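Local structure of Anapc5 protein (Xenopus laevis, 5BPZ) at residues 152-155 with 156-159. The protein is a subunit of the anaphase-promoting complex (APC/C), a ubiquitin ligase of the cell cycle, and is represented here by its N-terminal domain. Numbering follows the deposited sequence.
With EDO (1,2-ethanediol), chain B.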
ATOM      1  N   LEU A 152       8.472 -12.221  -1.182  1.00 55.37           N
ATOM      2  CA  LEU A 152       7.492 -11.136  -1.180  1.00 50.45           C
ATOM      3  C   LEU A 152       8.098  -9.876  -1.804  1.00 51.93           C
ATOM      4  O   LEU A 152       7.436  -9.215  -2.612  1.00 47.89           O
ATOM      5  CB  LEU A 152       6.954 -10.861   0.235  1.00 49.52           C
ATOM      6  CG  LEU A 152       5.972  -9.691   0.395  1.00 50.06           C
ATOM      7  CD1 LEU A 152       4.681  -9.916  -0.406  1.00 48.26           C
ATOM      8  CD2 LEU A 152       5.695  -9.421   1.861  1.00 48.40           C
ATOM      9  N   TYR A 153       9.358  -9.562  -1.453  1.00 50.90           N
ATOM     10  CA  TYR A 153      10.062  -8.408  -2.004  1.00 50.26           C
ATOM     11  C   TYR A 153      10.328  -8.561  -3.504  1.00 54.48           C
ATOM     12  O   TYR A 153      10.191  -7.578  -4.231  1.00 52.49           O
ATOM     13  CB  TYR A 153      11.358  -8.093  -1.227  1.00 54.87           C
ATOM     14  CG  TYR A 153      12.085  -6.882  -1.772  1.00 55.75           C
ATOM     15  CD1 TYR A 153      11.531  -5.606  -1.669  1.00 55.35           C
ATOM     16  CD2 TYR A 153      13.283  -7.019  -2.471  1.00 58.21           C
ATOM     17  CE1 TYR A 153      12.165  -4.496  -2.219  1.00 55.79           C
ATOM     18  CE2 TYR A 153      13.927  -5.914  -3.027  1.00 58.42           C
ATOM     19  CZ  TYR A 153      13.357  -4.657  -2.910  1.00 61.34           C
ATOM     20  OH  TYR A 153      13.974  -3.564  -3.459  1.00 60.22           O
ATOM     21  N   THR A 154      10.681  -9.780  -3.972  1.00 53.46           N
ATOM     22  CA  THR A 154      10.917 -10.016  -5.405  1.00 53.69           C
ATOM     23  C   THR A 154       9.593  -9.870  -6.169  1.00 55.31           C
ATOM     24  O   THR A 154       9.563  -9.210  -7.211  1.00 52.97           O
ATOM     25  CB  THR A 154      11.683 -11.329  -5.686  1.00 65.91           C
ATOM     26  OG1 THR A 154      10.863 -12.459  -5.384  1.00 70.33           O
ATOM     27  CG2 THR A 154      13.028 -11.412  -4.948  1.00 65.81           C
ATOM     28  N   SER A 155       8.489 -10.411  -5.598  1.00 52.19           N
ATOM     29  CA  SER A 155       7.126 -10.302  -6.141  1.00 50.07           C
ATOM     30  C   SER A 155       6.730  -8.836  -6.288  1.00 49.89           C
ATOM     31  O   SER A 155       6.064  -8.481  -7.259  1.00 47.99           O
ATOM     32  CB  SER A 155       6.119 -10.999  -5.228  1.00 54.05           C
ATOM     33  OG  SER A 155       6.315 -12.403  -5.235  1.00 71.34           O
ATOM     34  N   LEU A 156       7.148  -7.995  -5.316  1.00 45.33           N
ATOM     35  CA  LEU A 156       6.880  -6.563  -5.290  1.00 42.45           C
ATOM     36  C   LEU A 156       7.622  -5.852  -6.414  1.00 44.06           C
ATOM     37  O   LEU A 156       7.049  -4.971  -7.063  1.00 41.82           O
ATOM     38  CB  LEU A 156       7.235  -5.966  -3.920  1.00 42.98           C
ATOM     39  CG  LEU A 156       7.082  -4.450  -3.766  1.00 46.56           C
ATOM     40  CD1 LEU A 156       5.616  -4.030  -3.733  1.00 44.86           C
ATOM     41  CD2 LEU A 156       7.809  -3.975  -2.549  1.00 52.53           C
ATOM     42  N   GLN A 157       8.893  -6.218  -6.624  1.00 42.41           N
ATOM     43  CA  GLN A 157       9.714  -5.669  -7.703  1.00 42.11           C
ATOM     44  C   GLN A 157       9.090  -6.001  -9.061  1.00 44.27           C
ATOM     45  O   GLN A 157       8.970  -5.103  -9.882  1.00 43.90           O
ATOM     46  CB  GLN A 157      11.141  -6.195  -7.624  1.00 46.37           C
ATOM     47  CG  GLN A 157      11.930  -5.621  -6.455  1.00 55.56           C
ATOM     48  CD  GLN A 157      13.319  -6.192  -6.437  1.00 61.01           C
ATOM     49  OE1 GLN A 157      13.512  -7.408  -6.382  1.00 59.09           O
ATOM     50  NE2 GLN A 157      14.316  -5.324  -6.490  1.00 48.31           N
ATOM     51  N   GLN A 158       8.628  -7.261  -9.266  1.00 41.22           N
ATOM     52  CA  GLN A 158       7.962  -7.718 -10.501  1.00 40.80           C
ATOM     53  C   GLN A 158       6.622  -7.002 -10.697  1.00 43.36           C
ATOM     54  O   GLN A 158       6.257  -6.692 -11.828  1.00 43.92           O
ATOM     55  CB  GLN A 158       7.721  -9.237 -10.476  1.00 44.66           C
ATOM     56  CG  GLN A 158       8.974 -10.092 -10.607  1.00 59.85           C
ATOM     57  CD  GLN A 158       8.685 -11.565 -10.404  1.00 90.30           C
ATOM     58  OE1 GLN A 158       8.213 -12.004  -9.343  1.00 86.34           O
ATOM     59  NE2 GLN A 158       9.007 -12.372 -11.404  1.00 89.41           N
ATOM     60  N   TYR A 159       5.883  -6.775  -9.596  1.00 38.48           N
ATOM     61  CA  TYR A 159       4.594  -6.070  -9.576  1.00 36.55           C
ATOM     62  C   TYR A 159       4.794  -4.655 -10.091  1.00 40.54           C
ATOM     63  O   TYR A 159       4.049  -4.225 -10.962  1.00 40.73           O
ATOM     64  CB  TYR A 159       4.031  -6.042  -8.142  1.00 35.75           C
ATOM     65  CG  TYR A 159       2.637  -5.462  -7.992  1.00 35.33           C
ATOM     66  CD1 TYR A 159       1.522  -6.152  -8.462  1.00 37.21           C
ATOM     67  CD2 TYR A 159       2.420  -4.297  -7.256  1.00 34.46           C
ATOM     68  CE1 TYR A 159       0.234  -5.657  -8.272  1.00 37.29           C
ATOM     69  CE2 TYR A 159       1.131  -3.810  -7.031  1.00 34.71           C
ATOM     70  CZ  TYR A 159       0.042  -4.487  -7.556  1.00 39.25           C
ATOM     71  OH  TYR A 159      -1.230  -4.014  -7.370  1.00 37.68           O
TER
HETATM   72  C1  EDO B 201       1.224  -4.401 -12.600  1.00 47.09           C
HETATM   73  O1  EDO B 201       1.359  -4.426 -11.203  1.00 42.96           O
HETATM   74  C2  EDO B 201       0.719  -3.054 -13.108  1.00 48.88           C
HETATM   75  O2  EDO B 201       0.470  -3.129 -14.484  1.00 53.14           O
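Gln157 sets its CG over one face of the Tyr153 ring, one turn further along the same helix. This CH-pi contact is 4.2 Å from the ring centroid, displaced toward the rim, and the amide carbon CD comes to 3.5 Å from Tyr153 CE2. The amide, its plane 31° from that of the ring, hangs beyond the CE2 rim rather than over the ring centre. The tyrosine has CG anti to the backbone N (chi1 -179°); Gln157 CG stands beside its own N, anti to the carbonyl carbon (chi1 -71°), and the chain extends from there past the CE2 edge. Tyr153 OH hydrogen-bonds to Met98 O and Gln157 NE2 to Ala99 O; the NE2 bond helps to set the amide's rotation. A leucine in place of Tyr153 would probably leave the Gln157 chain without its aromatic support and the Met98 carbonyl without this hydroxyl partner. Leu156 meets the ring obliquely, its CD2 4.2 Å from Tyr153 CD1. In the backbone, Gln157 N bonds to Tyr153 O at 3.0 Å. Further on, an ethanediol, probably from the crystallisation liquor, places O1 over one Tyr159 ring face and donates from it to Tyr159 O at 2.7 Å. Tyr159 OH hydrogen-bonds to Met71 O. These are i to i+3 and i to i+4 contacts along one alpha-helix, 146-164, in the all-helical Apc5 N-terminal domain: Leu152 touches helices 32-46 and 103-114, Tyr153 the latter, Tyr159 the former.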